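Local coordinates for divalent-cation tolerance protein CutA (Thermus thermophilus, PDB 1NZA), which is a trimeric, metal-binding protein probably involved in resistance toward heavy metals, at residues E3-T8 against V57-H62; T8-E13 against A73-T78. One frame throughout, in Å; residues are numbered along the deposited sequence.

Interaction 1: E3-T8 against V57-H62; sequences EVVLIT and VKTTTH. With NA (sodium ion), chain B.
Two neighbouring antiparallel strands of the ferredoxin-like sheet of CutA, 2-9 and 47-60, pair here; the axes of these short segments run at 129°, a strongly twisted antiparallel pair. Four backbone hydrogen bonds hold them, in two reciprocal pairs. Val5 and Val57 form one hydrogen-bonded pair: Val5 N meets Val57 O at 2.7 Å, in the carbonyl plane and on a lone pair, and Val57 N returns the bond to Val5 O. Glu3 and Thr59 form the next. Thr59 N donates to Glu3 O almost straight, at 173°, whereas Glu3 N sits above the plane of the Thr59 carbonyl, 42° out of it, as the 47-60 strand nears its end. Between them lies the non-hydrogen-bonded pair Val4-Lys58, whose own amides bond outward, Val4 to Leu85 of strand 82-86 and Lys58 to Ala29 and Cys30 at the start of strand 30-42.

On the face carrying Val5 and Val57, Ile7 CD1 touches Val57 CG2 and Val5 CG2 touches Thr59 CG2 at 3.7 Å. Helix 64-74 covers this face, with Leu67 against Val57 and Thr59. The Thr59 hydroxyl, anti to its backbone N, is satisfied by Leu27 O, so its methyl is the branch turned to Val5.

On the other face Val4 and Lys58 lie side by side, pointing the same way. The lysine chain bends at chi2 and chi4, and NZ bonds Asn32 OD1 and makes a salt bridge to Glu81 of the third subunit.

Strand 2-9 runs on toward the sodium site. At its near end Glu3 OE1 comes close to the like-charged Glu89 OE1 of the second subunit. The extended Glu3 side chain crosses Thr61 at about a right angle, bringing OE1 to 3.2 Å from the Thr61 CG2 methyl.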
loop_
_atom_site.group_PDB
_atom_site.type_symbol
_atom_site.label_atom_id
_atom_site.label_comp_id
_atom_site.label_asym_id
_atom_site.label_seq_id
_atom_site.Cartn_x
_atom_site.Cartn_y
_atom_site.Cartn_z
ATOM N N GLU A 3 3.366 -12.382 0.522
ATOM C CA GLU A 3 3.016 -11.181 1.273
ATOM C C GLU A 3 3.670 -9.930 0.722
ATOM O O GLU A 3 4.694 -10.003 0.043
ATOM C CB GLU A 3 3.478 -11.322 2.724
ATOM C CG GLU A 3 2.778 -12.378 3.550
ATOM C CD GLU A 3 3.447 -12.581 4.902
ATOM O OE1 GLU A 3 2.726 -12.835 5.889
ATOM O OE2 GLU A 3 4.692 -12.497 4.977
ATOM N N VAL A 4 3.052 -8.785 1.010
ATOM C CA VAL A 4 3.613 -7.489 0.639
ATOM C C VAL A 4 3.940 -6.884 2.003
ATOM O O VAL A 4 3.039 -6.593 2.798
ATOM C CB VAL A 4 2.602 -6.572 -0.076
ATOM C CG1 VAL A 4 3.208 -5.173 -0.233
ATOM C CG2 VAL A 4 2.257 -7.134 -1.453
ATOM N N VAL A 5 5.229 -6.732 2.286
ATOM C CA VAL A 5 5.670 -6.189 3.564
ATOM C C VAL A 5 5.982 -4.711 3.475
ATOM O O VAL A 5 6.681 -4.274 2.560
ATOM C CB VAL A 5 6.915 -6.951 4.066
ATOM C CG1 VAL A 5 7.514 -6.263 5.272
ATOM C CG2 VAL A 5 6.527 -8.376 4.422
ATOM N N LEU A 6 5.442 -3.937 4.417
ATOM C CA LEU A 6 5.682 -2.498 4.454
ATOM C C LEU A 6 6.749 -2.200 5.499
ATOM O O LEU A 6 6.721 -2.752 6.602
ATOM C CB LEU A 6 4.407 -1.738 4.831
ATOM C CG LEU A 6 3.134 -1.999 4.019
ATOM C CD1 LEU A 6 2.054 -0.998 4.423
ATOM C CD2 LEU A 6 3.429 -1.883 2.555
ATOM N N ILE A 7 7.681 -1.320 5.150
ATOM C CA ILE A 7 8.756 -0.919 6.052
ATOM C C ILE A 7 9.020 0.549 5.756
ATOM O O ILE A 7 9.084 0.934 4.592
ATOM C CB ILE A 7 10.076 -1.677 5.759
ATOM C CG1 ILE A 7 9.868 -3.189 5.877
ATOM C CG2 ILE A 7 11.165 -1.233 6.745
ATOM C CD1 ILE A 7 11.037 -3.997 5.359
ATOM N N THR A 8 9.139 1.378 6.783
ATOM C CA THR A 8 9.466 2.773 6.520
ATOM C C THR A 8 10.879 2.981 7.040
ATOM O O THR A 8 11.295 2.324 8.000
ATOM C CB THR A 8 8.486 3.743 7.192
ATOM O OG1 THR A 8 8.267 3.343 8.546
ATOM C CG2 THR A 8 7.157 3.756 6.440
ATOM N N VAL A 57 7.780 -4.581 0.061
ATOM C CA VAL A 57 8.550 -5.802 -0.173
ATOM C C VAL A 57 7.712 -7.023 -0.543
ATOM O O VAL A 57 6.827 -7.417 0.209
ATOM C CB VAL A 57 9.370 -6.154 1.088
ATOM C CG1 VAL A 57 10.335 -7.296 0.784
ATOM C CG2 VAL A 57 10.123 -4.917 1.578
ATOM N N LYS A 58 8.008 -7.625 -1.694
ATOM C CA LYS A 58 7.288 -8.817 -2.151
ATOM C C LYS A 58 8.041 -10.045 -1.636
ATOM O O LYS A 58 9.134 -10.355 -2.109
ATOM C CB LYS A 58 7.237 -8.845 -3.676
ATOM C CG LYS A 58 6.962 -7.489 -4.308
ATOM C CD LYS A 58 5.647 -6.889 -3.844
ATOM C CE LYS A 58 5.650 -5.388 -4.071
ATOM N NZ LYS A 58 6.130 -5.053 -5.448
ATOM N N THR A 59 7.449 -10.755 -0.681
ATOM C CA THR A 59 8.117 -11.913 -0.095
ATOM C C THR A 59 7.126 -13.016 0.294
ATOM O O THR A 59 6.014 -13.058 -0.226
ATOM C CB THR A 59 8.922 -11.456 1.140
ATOM O OG1 THR A 59 9.671 -12.553 1.680
ATOM C CG2 THR A 59 7.987 -10.897 2.194
ATOM N N THR A 60 7.542 -13.912 1.189
ATOM C CA THR A 60 6.680 -15.007 1.638
ATOM C C THR A 60 6.744 -15.178 3.157
ATOM O O THR A 60 7.662 -14.687 3.816
ATOM C CB THR A 60 7.088 -16.349 0.998
ATOM O OG1 THR A 60 8.346 -16.769 1.537
ATOM C CG2 THR A 60 7.218 -16.207 -0.502
ATOM N N THR A 61 5.763 -15.884 3.711
ATOM C CA THR A 61 5.722 -16.112 5.150
ATOM C C THR A 61 6.918 -16.937 5.618
ATOM O O THR A 61 7.331 -16.838 6.772
ATOM C CB THR A 61 4.432 -16.844 5.564
ATOM O OG1 THR A 61 4.269 -18.020 4.758
ATOM C CG2 THR A 61 3.231 -15.938 5.388
ATOM N N HIS A 62 7.474 -17.745 4.724
ATOM C CA HIS A 62 8.620 -18.570 5.087
ATOM C C HIS A 62 9.893 -17.744 5.228
ATOM O O HIS A 62 10.765 -18.065 6.039
ATOM C CB HIS A 62 8.835 -19.681 4.055
ATOM C CG HIS A 62 9.998 -20.574 4.365
ATOM N ND1 HIS A 62 11.307 -20.194 4.155
ATOM C CD2 HIS A 62 10.049 -21.820 4.894
ATOM C CE1 HIS A 62 12.114 -21.167 4.541
ATOM N NE2 HIS A 62 11.376 -22.165 4.993
HETATM NA NA NA B . 8.029 4.955 10.160
HETATM O O HOH W 1 5.563 4.392 10.034
HETATM O O HOH W 2 7.592 6.644 11.815
#

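Interaction 2: T8-E13 against A73-T78; sequences TVPSEE and ALHPYT. With NA (sodium ion), chain B.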
loop_
_atom_site.group_PDB
_atom_site.type_symbol
_atom_site.label_atom_id
_atom_site.label_comp_id
_atom_site.label_asym_id
_atom_site.label_seq_id
_atom_site.Cartn_x
_atom_site.Cartn_y
_atom_site.Cartn_z
ATOM N N THR A 8 9.139 1.378 6.783
ATOM C CA THR A 8 9.466 2.773 6.520
ATOM C C THR A 8 10.879 2.981 7.040
ATOM O O THR A 8 11.295 2.324 8.000
ATOM C CB THR A 8 8.486 3.743 7.192
ATOM O OG1 THR A 8 8.267 3.343 8.546
ATOM C CG2 THR A 8 7.157 3.756 6.440
ATOM N N VAL A 9 11.618 3.873 6.382
ATOM C CA VAL A 9 13.000 4.171 6.738
ATOM C C VAL A 9 13.218 5.689 6.729
ATOM O O VAL A 9 12.469 6.431 6.096
ATOM C CB VAL A 9 13.974 3.472 5.757
ATOM C CG1 VAL A 9 13.748 1.958 5.790
ATOM C CG2 VAL A 9 13.750 3.985 4.341
ATOM N N PRO A 10 14.255 6.168 7.432
ATOM C CA PRO A 10 14.564 7.598 7.522
ATOM C C PRO A 10 15.288 8.269 6.362
ATOM O O PRO A 10 15.285 9.499 6.272
ATOM C CB PRO A 10 15.379 7.677 8.807
ATOM C CG PRO A 10 16.160 6.414 8.752
ATOM C CD PRO A 10 15.120 5.391 8.342
ATOM N N SER A 11 15.905 7.484 5.485
ATOM C CA SER A 11 16.659 8.059 4.372
ATOM C C SER A 11 16.742 7.146 3.163
ATOM O O SER A 11 16.520 5.943 3.260
ATOM C CB SER A 11 18.084 8.386 4.827
ATOM O OG SER A 11 18.780 7.196 5.170
ATOM N N GLU A 12 17.078 7.735 2.018
ATOM C CA GLU A 12 17.219 6.991 0.775
ATOM C C GLU A 12 18.347 5.973 0.927
ATOM O O GLU A 12 18.280 4.863 0.392
ATOM C CB GLU A 12 17.543 7.941 -0.376
ATOM C CG GLU A 12 17.712 7.240 -1.711
ATOM C CD GLU A 12 18.241 8.164 -2.789
ATOM O OE1 GLU A 12 17.680 9.265 -2.964
ATOM O OE2 GLU A 12 19.219 7.785 -3.466
ATOM N N GLU A 13 19.384 6.367 1.659
ATOM C CA GLU A 13 20.540 5.515 1.915
ATOM C C GLU A 13 20.115 4.190 2.534
ATOM O O GLU A 13 20.465 3.121 2.030
ATOM C CB GLU A 13 21.513 6.229 2.864
ATOM C CG GLU A 13 22.673 5.367 3.364
ATOM C CD GLU A 13 23.629 4.957 2.259
ATOM O OE1 GLU A 13 24.193 5.851 1.591
ATOM O OE2 GLU A 13 23.821 3.738 2.057
ATOM N N ALA A 73 18.620 -5.573 11.876
ATOM C CA ALA A 73 20.070 -5.399 11.871
ATOM C C ALA A 73 20.502 -4.186 11.052
ATOM O O ALA A 73 21.323 -3.383 11.499
ATOM C CB ALA A 73 20.743 -6.654 11.325
ATOM N N LEU A 74 19.946 -4.063 9.851
ATOM C CA LEU A 74 20.273 -2.960 8.954
ATOM C C LEU A 74 19.593 -1.648 9.337
ATOM O O LEU A 74 20.190 -0.582 9.220
ATOM C CB LEU A 74 19.896 -3.328 7.516
ATOM C CG LEU A 74 20.638 -4.504 6.869
ATOM C CD1 LEU A 74 19.973 -4.871 5.556
ATOM C CD2 LEU A 74 22.102 -4.138 6.644
ATOM N N HIS A 75 18.348 -1.725 9.798
ATOM C CA HIS A 75 17.597 -0.528 10.171
ATOM C C HIS A 75 18.238 0.150 11.383
ATOM O O HIS A 75 18.553 -0.499 12.379
ATOM C CB HIS A 75 16.140 -0.903 10.471
ATOM C CG HIS A 75 15.172 0.232 10.316
ATOM N ND1 HIS A 75 15.181 1.339 11.136
ATOM C CD2 HIS A 75 14.151 0.415 9.445
ATOM C CE1 HIS A 75 14.203 2.156 10.780
ATOM N NE2 HIS A 75 13.563 1.617 9.756
ATOM N N PRO A 76 18.434 1.477 11.312
ATOM C CA PRO A 76 19.049 2.239 12.404
ATOM C C PRO A 76 18.241 2.371 13.694
ATOM O O PRO A 76 18.815 2.581 14.762
ATOM C CB PRO A 76 19.328 3.593 11.756
ATOM C CG PRO A 76 18.194 3.731 10.787
ATOM C CD PRO A 76 18.146 2.354 10.163
ATOM N N TYR A 77 16.922 2.240 13.603
ATOM C CA TYR A 77 16.071 2.378 14.781
ATOM C C TYR A 77 15.729 1.044 15.442
ATOM O O TYR A 77 15.578 0.021 14.774
ATOM C CB TYR A 77 14.809 3.162 14.400
ATOM C CG TYR A 77 15.125 4.563 13.898
ATOM C CD1 TYR A 77 14.187 5.304 13.175
ATOM C CD2 TYR A 77 16.378 5.145 14.138
ATOM C CE1 TYR A 77 14.490 6.588 12.698
ATOM C CE2 TYR A 77 16.689 6.424 13.667
ATOM C CZ TYR A 77 15.744 7.140 12.947
ATOM O OH TYR A 77 16.059 8.401 12.469
ATOM N N THR A 78 15.615 1.070 16.766
ATOM C CA THR A 78 15.335 -0.128 17.551
ATOM C C THR A 78 14.066 -0.900 17.201
ATOM O O THR A 78 14.117 -2.118 17.025
ATOM C CB THR A 78 15.312 0.195 19.061
ATOM O OG1 THR A 78 14.343 1.217 19.325
ATOM C CG2 THR A 78 16.684 0.670 19.516
HETATM NA NA NA B . 8.029 4.955 10.160
HETATM O O HOH W 1 5.563 4.392 10.034
HETATM O O HOH W 2 7.592 6.644 11.815
#
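The imidazole of His75 is used edge-on at both nitrogens. Thr8 O lies at one edge and Tyr77 N at another, each within 1° of the ring plane. His75 NE2 donates to Thr8 O at 3.0 Å, with the donor in the plane of that carbonyl too. His75 ND1 accepts Tyr77 N at 3.2 Å. ND1 thus accepts and NE2 donates, which suits a neutral ring protonated on NE2. Both bonds are close to straight and leave the ring little freedom to rotate. CG stands anti to the backbone N (chi1 -156°), which carries the imidazole from the end of helix 64-74 across to strand 2-9. Val9 CG1 and Pro10 CD approach the ring obliquely; Val9 CG1 is 4.0 Å from His75 NE2.

On one face of the Tyr77 ring sits Pro76 CG, 4.0 Å above the plane and offset toward the rim. Pro10 joins this group from the other segment. Its CG meets Pro76 CG tip to tip at 3.9 Å, while its CB comes obliquely to the phenol, 3.8 Å from Tyr77 OH. Pro10 is thus the main apolar bridge, wedged among His75, Pro76 and Tyr77 in a partly exposed patch.

Thr8 looks both ways: its carbonyl accepts the hydrogen bond from His75 NE2, while OG1 binds sodium at 2.3 Å beside two waters and Glu52, and hydrogen-bonds Glu81 of the same chain. His75 is therefore a second-shell neighbour, bonded to the backbone of a sodium ligand. Ser11 follows as the N-cap of helix 12-24, its OG weakly bonded to Val14 N. The arrangement joins the strand-to-helix turn of the first beta-alpha unit to the C-terminal end of helix 64-74, as expected where the two helices pack side by side on a ferredoxin-like sheet.

Both interactions use strand 2-9 and share Thr8, but their centres lie 16 Å apart. Interaction 1 is core: strand against strand, with paired main-chain bonds and branched aliphatic side chains under a helix, and nearly every touching residue buried. Interaction 2 lies toward the surface, where the same strand runs out into a turn, and it covers less than half the area; a single side-chain-to-backbone bond and contacts among prolines and a tyrosine replace the ladder. The partners follow each other in the chain, since strand 47-60 leads into helix 64-74, and His75 follows directly on its C-terminal end. Thr8 belongs to the sodium site, beyond the last bridge of interaction 1 and within interaction 2.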